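Local structure of beta-fructofuranosidase (Arthrobacter, 3WPU) at residues Lys27-Met39 and Tyr382-Gly394. The protein is a beta-fructofuranosidase of the levansucrase/invertase family, whose fold is a five-bladed beta-propeller. Residues are numbered along the deposited sequence; the frame is centred on the assembly and turned at random.
Sequences KWTRADARQLQRM and YQPLNGGSGLALG
Helix 30-38 lies against the turn that joins strands 383-384 and 391-394, the nearest CA atoms across the contact being those of Q35 and S389, 4.9 Å apart. W28, just ahead of the helix, gives the one direct hydrogen bond between the segments: its NE1 reaches S389 O at 3.0 Å from above the carbonyl plane, a bent bond (139° at the hydrogen). With CG anti to the backbone N (chi1 -177°), the indole meets P384 CG through CD1, while A33 CB, from the same segment, sits over one face toward the rim; indole suits the place by offering both an N-H for a buried carbonyl and a wide apolar surface. S389, small enough to sit against the helix, places CB 3.4 Å from M39 SD and also touches Q35 CB and L36 CD2; its OG accepts from L391 N in an ST turn. A nearly straight CA-H...O contact (174° at the hydrogen) runs from S389 CA to D32 O, 3.5 Å away. L36 CD2 presses on L391 CB at 3.5 Å, a close fit for two carbons. Lacking side chains, G387 and G388 turn bare backbone to the helix and G390 fits beside W28 NE1, all three at positive phi. D32 forms a capping box with T29 and also bonds H13. This is a capped N-terminal helix packed on a glycine-rich turn between two strands, each paired with strand 369-375 in one antiparallel sheet of the beta-propeller.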
ATOM      1  N   LYS A  27      -0.531  17.436 -10.099  1.00 11.30           N
ATOM      2  CA  LYS A  27       0.439  16.768 -10.976  1.00 11.38           C
ATOM      3  C   LYS A  27       1.744  16.536 -10.259  1.00 10.70           C
ATOM      4  O   LYS A  27       2.310  17.447  -9.632  1.00  9.96           O
ATOM      5  CB  LYS A  27       0.688  17.620 -12.221  1.00 13.14           C
ATOM      6  CG  LYS A  27      -0.557  17.822 -13.073  1.00 15.09           C
ATOM      7  CD  LYS A  27      -0.236  18.617 -14.313  1.00 18.45           C
ATOM      8  CE  LYS A  27      -1.462  18.853 -15.160  1.00 20.49           C
ATOM      9  NZ  LYS A  27      -2.316  19.894 -14.543  1.00 22.91           N
ATOM     10  N   TRP A  28       2.251  15.300 -10.360  1.00 10.32           N
ATOM     11  CA  TRP A  28       3.640  15.008 -10.041  1.00 10.04           C
ATOM     12  C   TRP A  28       4.369  15.240 -11.351  1.00  9.84           C
ATOM     13  O   TRP A  28       4.211  14.456 -12.282  1.00 10.27           O
ATOM     14  CB  TRP A  28       3.795  13.563  -9.581  1.00 10.04           C
ATOM     15  CG  TRP A  28       5.168  13.175  -9.160  1.00  9.58           C
ATOM     16  CD1 TRP A  28       6.163  14.004  -8.733  1.00  9.46           C
ATOM     17  CD2 TRP A  28       5.704  11.838  -9.077  1.00  9.56           C
ATOM     18  NE1 TRP A  28       7.290  13.275  -8.433  1.00  9.46           N
ATOM     19  CE2 TRP A  28       7.005  11.947  -8.579  1.00  9.46           C
ATOM     20  CE3 TRP A  28       5.170  10.565  -9.304  1.00  9.63           C
ATOM     21  CZ2 TRP A  28       7.818  10.837  -8.381  1.00  9.47           C
ATOM     22  CZ3 TRP A  28       5.998   9.470  -9.136  1.00  9.36           C
ATOM     23  CH2 TRP A  28       7.273   9.618  -8.637  1.00  9.41           C
ATOM     24  N   THR A  29       5.064  16.369 -11.456  1.00  9.46           N
ATOM     25  CA  THR A  29       5.488  16.843 -12.777  1.00  9.67           C
ATOM     26  C   THR A  29       6.830  16.252 -13.166  1.00  9.65           C
ATOM     27  O   THR A  29       7.535  15.721 -12.331  1.00  9.98           O
ATOM     28  CB  THR A  29       5.626  18.368 -12.835  1.00  9.55           C
ATOM     29  OG1 THR A  29       6.727  18.784 -12.015  1.00  9.93           O
ATOM     30  CG2 THR A  29       4.345  19.058 -12.347  1.00  9.84           C
ATOM     31  N   ARG A  30       7.221  16.421 -14.434  1.00  9.92           N
ATOM     32  CA  ARG A  30       8.565  16.010 -14.866  1.00  9.80           C
ATOM     33  C   ARG A  30       9.647  16.833 -14.155  1.00  9.74           C
ATOM     34  O   ARG A  30      10.667  16.296 -13.771  1.00 10.28           O
ATOM     35  CB  ARG A  30       8.696  16.105 -16.385  1.00 10.06           C
ATOM     36  CG  ARG A  30       7.878  15.045 -17.101  1.00 10.19           C
ATOM     37  CD  ARG A  30       8.092  15.035 -18.612  1.00 10.79           C
ATOM     38  NE  ARG A  30       9.468  14.811 -19.054  1.00 11.02           N
ATOM     39  CZ  ARG A  30      10.013  13.620 -19.279  1.00 11.22           C
ATOM     40  NH1 ARG A  30       9.327  12.505 -19.062  1.00 11.13           N
ATOM     41  NH2 ARG A  30      11.264  13.543 -19.710  1.00 11.54           N
ATOM     42  N   ALA A  31       9.397  18.126 -13.936  1.00  9.61           N
ATOM     43  CA  ALA A  31      10.317  18.984 -13.212  1.00  9.53           C
ATOM     44  C   ALA A  31      10.509  18.458 -11.787  1.00  9.93           C
ATOM     45  O   ALA A  31      11.641  18.396 -11.288  1.00 10.77           O
ATOM     46  CB  ALA A  31       9.788  20.416 -13.192  1.00  9.51           C
ATOM     47  N   ASP A  32       9.412  18.049 -11.156  1.00  9.89           N
ATOM     48  CA  ASP A  32       9.437  17.465  -9.796  1.00 10.21           C
ATOM     49  C   ASP A  32      10.278  16.174  -9.831  1.00 10.01           C
ATOM     50  O   ASP A  32      11.214  16.003  -9.058  1.00  9.92           O
ATOM     51  CB  ASP A  32       8.003  17.149  -9.306  1.00 10.11           C
ATOM     52  CG  ASP A  32       7.154  18.404  -9.007  1.00 10.56           C
ATOM     53  OD1 ASP A  32       7.713  19.502  -8.789  1.00 10.62           O
ATOM     54  OD2 ASP A  32       5.910  18.238  -8.947  1.00 10.73           O
ATOM     55  N   ALA A  33       9.932  15.283 -10.742  1.00 10.18           N
ATOM     56  CA  ALA A  33      10.571  13.985 -10.804  1.00  9.76           C
ATOM     57  C   ALA A  33      12.060  14.104 -11.120  1.00  9.96           C
ATOM     58  O   ALA A  33      12.867  13.244 -10.698  1.00 10.06           O
ATOM     59  CB  ALA A  33       9.842  13.089 -11.816  1.00  9.95           C
ATOM     60  N   ARG A  34      12.469  15.158 -11.816  1.00  9.87           N
ATOM     61  CA  ARG A  34      13.899  15.325 -12.136  1.00 10.44           C
ATOM     62  C   ARG A  34      14.732  15.702 -10.921  1.00 10.09           C
ATOM     63  O   ARG A  34      15.946  15.548 -10.918  1.00 10.48           O
ATOM     64  CB  ARG A  34      14.120  16.274 -13.327  1.00 10.79           C
ATOM     65  CG  ARG A  34      13.670  15.651 -14.636  1.00 11.29           C
ATOM     66  CD  ARG A  34      13.754  16.588 -15.832  1.00 12.26           C
ATOM     67  NE  ARG A  34      15.120  17.026 -16.129  1.00 13.04           N
ATOM     68  CZ  ARG A  34      15.439  18.034 -16.947  1.00 13.81           C
ATOM     69  NH1 ARG A  34      14.498  18.764 -17.543  1.00 13.30           N
ATOM     70  NH2 ARG A  34      16.722  18.345 -17.136  1.00 14.03           N
ATOM     71  N   GLN A  35      14.083  16.140  -9.845  1.00  9.90           N
ATOM     72  CA  GLN A  35      14.796  16.353  -8.588  1.00 10.11           C
ATOM     73  C   GLN A  35      15.449  15.059  -8.072  1.00 10.26           C
ATOM     74  O   GLN A  35      16.471  15.106  -7.414  1.00 11.29           O
ATOM     75  CB  GLN A  35      13.864  16.897  -7.517  1.00  9.98           C
ATOM     76  CG  GLN A  35      13.130  18.186  -7.868  1.00 10.34           C
ATOM     77  CD  GLN A  35      14.022  19.242  -8.489  1.00  9.99           C
ATOM     78  OE1 GLN A  35      14.938  19.762  -7.848  1.00 10.73           O
ATOM     79  NE2 GLN A  35      13.744  19.567  -9.724  1.00  9.38           N
ATOM     80  N   LEU A  36      14.849  13.923  -8.376  1.00 10.13           N
ATOM     81  CA  LEU A  36      15.404  12.610  -7.998  1.00 10.48           C
ATOM     82  C   LEU A  36      16.815  12.444  -8.543  1.00 11.40           C
ATOM     83  O   LEU A  36      17.683  11.869  -7.871  1.00 13.37           O
ATOM     84  CB  LEU A  36      14.492  11.466  -8.498  1.00 10.41           C
ATOM     85  CG  LEU A  36      13.039  11.435  -7.972  1.00 10.46           C
ATOM     86  CD1 LEU A  36      12.154  10.547  -8.798  1.00 10.38           C
ATOM     87  CD2 LEU A  36      13.022  11.006  -6.509  1.00 10.62           C
ATOM     88  N   GLN A  37      17.052  12.926  -9.757  1.00 11.94           N
ATOM     89  CA  GLN A  37      18.421  12.850 -10.326  1.00 11.79           C
ATOM     90  C   GLN A  37      19.351  13.877  -9.668  1.00 12.32           C
ATOM     91  O   GLN A  37      20.540  13.636  -9.461  1.00 12.66           O
ATOM     92  CB  GLN A  37      18.393  13.056 -11.843  1.00 12.63           C
ATOM     93  CG  GLN A  37      17.580  12.008 -12.545  1.00 13.20           C
ATOM     94  CD  GLN A  37      17.319  12.345 -13.989  1.00 14.98           C
ATOM     95  OE1 GLN A  37      18.240  12.760 -14.719  1.00 15.25           O
ATOM     96  NE2 GLN A  37      16.068  12.185 -14.417  1.00 15.47           N
ATOM     97  N   ARG A  38      18.822  15.054  -9.333  1.00 11.99           N
ATOM     98  CA  ARG A  38      19.636  16.072  -8.680  1.00 12.73           C
ATOM     99  C   ARG A  38      20.124  15.621  -7.310  1.00 13.01           C
ATOM    100  O   ARG A  38      21.176  16.041  -6.866  1.00 13.73           O
ATOM    101  CB  ARG A  38      18.841  17.382  -8.530  1.00 12.12           C
ATOM    102  CG  ARG A  38      18.438  18.016  -9.849  1.00 12.83           C
ATOM    103  CD  ARG A  38      17.751  19.370  -9.662  1.00 12.95           C
ATOM    104  NE  ARG A  38      18.686  20.395  -9.196  1.00 13.30           N
ATOM    105  CZ  ARG A  38      18.335  21.519  -8.577  1.00 15.04           C
ATOM    106  NH1 ARG A  38      17.063  21.787  -8.319  1.00 15.26           N
ATOM    107  NH2 ARG A  38      19.267  22.396  -8.185  1.00 15.53           N
ATOM    108  N   MET A  39      19.328  14.789  -6.633  1.00 13.34           N
ATOM    109  CA  MET A  39      19.627  14.340  -5.293  1.00 13.70           C
ATOM    110  C   MET A  39      20.636  13.199  -5.306  1.00 13.47           C
ATOM    111  O   MET A  39      21.185  12.879  -4.272  1.00 14.99           O
ATOM    112  CB  MET A  39      18.353  13.860  -4.612  1.00 15.76           C
ATOM    113  CG  MET A  39      17.296  14.936  -4.353  1.00 17.54           C
ATOM    114  SD  MET A  39      15.653  14.203  -4.113  1.00 20.63           S
ATOM    115  CE  MET A  39      16.264  12.682  -3.348  1.00 18.57           C
ATOM    116  N   TYR A 382      -0.975  19.144  -4.249  1.00 10.84           N
ATOM    117  CA  TYR A 382      -0.000  18.403  -3.470  1.00 10.19           C
ATOM    118  C   TYR A 382       1.445  18.813  -3.779  1.00  9.57           C
ATOM    119  O   TYR A 382       1.809  19.029  -4.941  1.00  9.64           O
ATOM    120  CB  TYR A 382      -0.144  16.912  -3.752  1.00  9.79           C
ATOM    121  CG  TYR A 382      -1.235  16.204  -2.974  1.00  9.31           C
ATOM    122  CD1 TYR A 382      -2.460  15.874  -3.569  1.00  9.24           C
ATOM    123  CD2 TYR A 382      -1.039  15.851  -1.632  1.00  9.47           C
ATOM    124  CE1 TYR A 382      -3.469  15.238  -2.845  1.00  9.37           C
ATOM    125  CE2 TYR A 382      -2.036  15.195  -0.918  1.00  9.70           C
ATOM    126  CZ  TYR A 382      -3.245  14.884  -1.531  1.00  9.46           C
ATOM    127  OH  TYR A 382      -4.194  14.229  -0.768  1.00 10.36           O
ATOM    128  N   GLN A 383       2.228  18.913  -2.712  1.00  9.47           N
ATOM    129  CA  GLN A 383       3.650  19.161  -2.788  1.00  9.92           C
ATOM    130  C   GLN A 383       4.349  17.811  -2.685  1.00  9.22           C
ATOM    131  O   GLN A 383       4.302  17.196  -1.621  1.00  9.33           O
ATOM    132  CB  GLN A 383       4.071  20.006  -1.599  1.00 10.08           C
ATOM    133  CG  GLN A 383       5.559  20.218  -1.451  1.00 10.89           C
ATOM    134  CD  GLN A 383       6.137  20.882  -2.685  1.00 11.02           C
ATOM    135  OE1 GLN A 383       5.752  22.010  -3.033  1.00 11.43           O
ATOM    136  NE2 GLN A 383       6.987  20.171  -3.401  1.00 10.54           N
ATOM    137  N   PRO A 384       5.010  17.370  -3.760  1.00  9.67           N
ATOM    138  CA  PRO A 384       5.825  16.157  -3.589  1.00  9.51           C
ATOM    139  C   PRO A 384       6.910  16.337  -2.546  1.00  9.81           C
ATOM    140  O   PRO A 384       7.524  17.406  -2.454  1.00  9.91           O
ATOM    141  CB  PRO A 384       6.431  15.964  -4.977  1.00  9.87           C
ATOM    142  CG  PRO A 384       5.488  16.617  -5.920  1.00 10.32           C
ATOM    143  CD  PRO A 384       5.076  17.856  -5.144  1.00 10.03           C
ATOM    144  N   LEU A 385       7.138  15.312  -1.734  1.00  9.80           N
ATOM    145  CA  LEU A 385       8.007  15.442  -0.560  1.00  9.92           C
ATOM    146  C   LEU A 385       9.480  15.547  -0.926  1.00 10.03           C
ATOM    147  O   LEU A 385       9.892  15.142  -2.038  1.00 10.37           O
ATOM    148  CB  LEU A 385       7.818  14.252   0.397  1.00 10.13           C
ATOM    149  CG  LEU A 385       6.421  14.070   0.976  1.00 10.15           C
ATOM    150  CD1 LEU A 385       6.302  12.689   1.592  1.00  9.74           C
ATOM    151  CD2 LEU A 385       6.085  15.173   1.972  1.00 10.29           C
ATOM    152  N   ASN A 386      10.261  16.111  -0.005  1.00 10.15           N
ATOM    153  CA  ASN A 386      11.734  16.116  -0.088  1.00 10.10           C
ATOM    154  C   ASN A 386      12.281  16.824  -1.337  1.00 10.90           C
ATOM    155  O   ASN A 386      12.718  16.203  -2.308  1.00 10.41           O
ATOM    156  CB  ASN A 386      12.254  14.674   0.088  1.00 10.02           C
ATOM    157  CG  ASN A 386      11.863  14.106   1.436  1.00 10.34           C
ATOM    158  OD1 ASN A 386      11.237  13.023   1.556  1.00 12.00           O
ATOM    159  ND2 ASN A 386      12.174  14.837   2.443  1.00  9.86           N
ATOM    160  N   GLY A 387      12.227  18.155  -1.296  1.00 11.85           N
ATOM    161  CA  GLY A 387      12.737  19.000  -2.365  1.00 12.70           C
ATOM    162  C   GLY A 387      11.876  18.985  -3.612  1.00 12.05           C
ATOM    163  O   GLY A 387      12.339  19.324  -4.693  1.00 13.71           O
ATOM    164  N   GLY A 388      10.614  18.593  -3.489  1.00 11.86           N
ATOM    165  CA  GLY A 388       9.749  18.417  -4.640  1.00 12.33           C
ATOM    166  C   GLY A 388       9.978  17.174  -5.471  1.00 12.47           C
ATOM    167  O   GLY A 388       9.410  17.036  -6.554  1.00 13.58           O
ATOM    168  N   SER A 389      10.780  16.238  -4.973  1.00 11.49           N
ATOM    169  CA  SER A 389      11.098  15.051  -5.720  1.00 11.33           C
ATOM    170  C   SER A 389       9.978  14.017  -5.657  1.00 10.94           C
ATOM    171  O   SER A 389       9.734  13.310  -6.619  1.00 10.81           O
ATOM    172  CB  SER A 389      12.378  14.418  -5.173  1.00 10.78           C
ATOM    173  OG  SER A 389      12.204  13.875  -3.865  1.00 11.03           O
ATOM    174  N   GLY A 390       9.315  13.949  -4.496  1.00 10.27           N
ATOM    175  CA  GLY A 390       8.344  12.921  -4.201  1.00 10.37           C
ATOM    176  C   GLY A 390       8.921  11.740  -3.447  1.00 10.79           C
ATOM    177  O   GLY A 390       8.174  10.939  -2.877  1.00 10.36           O
ATOM    178  N   LEU A 391      10.239  11.572  -3.443  1.00 10.68           N
ATOM    179  CA  LEU A 391      10.786  10.388  -2.804  1.00 10.99           C
ATOM    180  C   LEU A 391      10.727  10.480  -1.286  1.00 10.56           C
ATOM    181  O   LEU A 391      11.258  11.427  -0.719  1.00 11.59           O
ATOM    182  CB  LEU A 391      12.227  10.171  -3.211  1.00 10.82           C
ATOM    183  CG  LEU A 391      12.942   8.916  -2.700  1.00 11.26           C
ATOM    184  CD1 LEU A 391      12.190   7.667  -3.098  1.00 11.21           C
ATOM    185  CD2 LEU A 391      14.355   8.931  -3.220  1.00 11.95           C
ATOM    186  N   ALA A 392      10.146   9.459  -0.660  1.00 10.04           N
ATOM    187  CA  ALA A 392      10.136   9.308   0.793  1.00  9.96           C
ATOM    188  C   ALA A 392      10.991   8.116   1.264  1.00  9.89           C
ATOM    189  O   ALA A 392      11.734   8.231   2.243  1.00  9.97           O
ATOM    190  CB  ALA A 392       8.732   9.175   1.304  1.00 10.23           C
ATOM    191  N   LEU A 393      10.899   6.981   0.591  1.00 10.24           N
ATOM    192  CA  LEU A 393      11.625   5.805   1.065  1.00 10.39           C
ATOM    193  C   LEU A 393      12.006   4.893  -0.100  1.00  9.91           C
ATOM    194  O   LEU A 393      11.236   4.005  -0.486  1.00 10.04           O
ATOM    195  CB  LEU A 393      10.801   5.030   2.103  1.00 10.53           C
ATOM    196  CG  LEU A 393      11.525   3.921   2.879  1.00 11.76           C
ATOM    197  CD1 LEU A 393      12.442   4.543   3.898  1.00 11.80           C
ATOM    198  CD2 LEU A 393      10.541   2.995   3.579  1.00 11.68           C
ATOM    199  N   GLY A 394      13.192   5.121  -0.642  1.00 10.16           N
ATOM    200  CA  GLY A 394      13.708   4.373  -1.771  1.00  9.93           C
ATOM    201  C   GLY A 394      14.577   3.205  -1.364  1.00 10.18           C
ATOM    202  O   GLY A 394      15.305   3.258  -0.361  1.00 10.23           O
TER
HETATM  203  O   HOH W   1       1.957  16.849  -6.794  1.00 13.87           O
HETATM  204  O   HOH W   2       7.770  20.529  -6.270  1.00 11.75           O
HETATM  205  O   HOH W   3      15.036  19.631  -5.156  1.00 15.64           O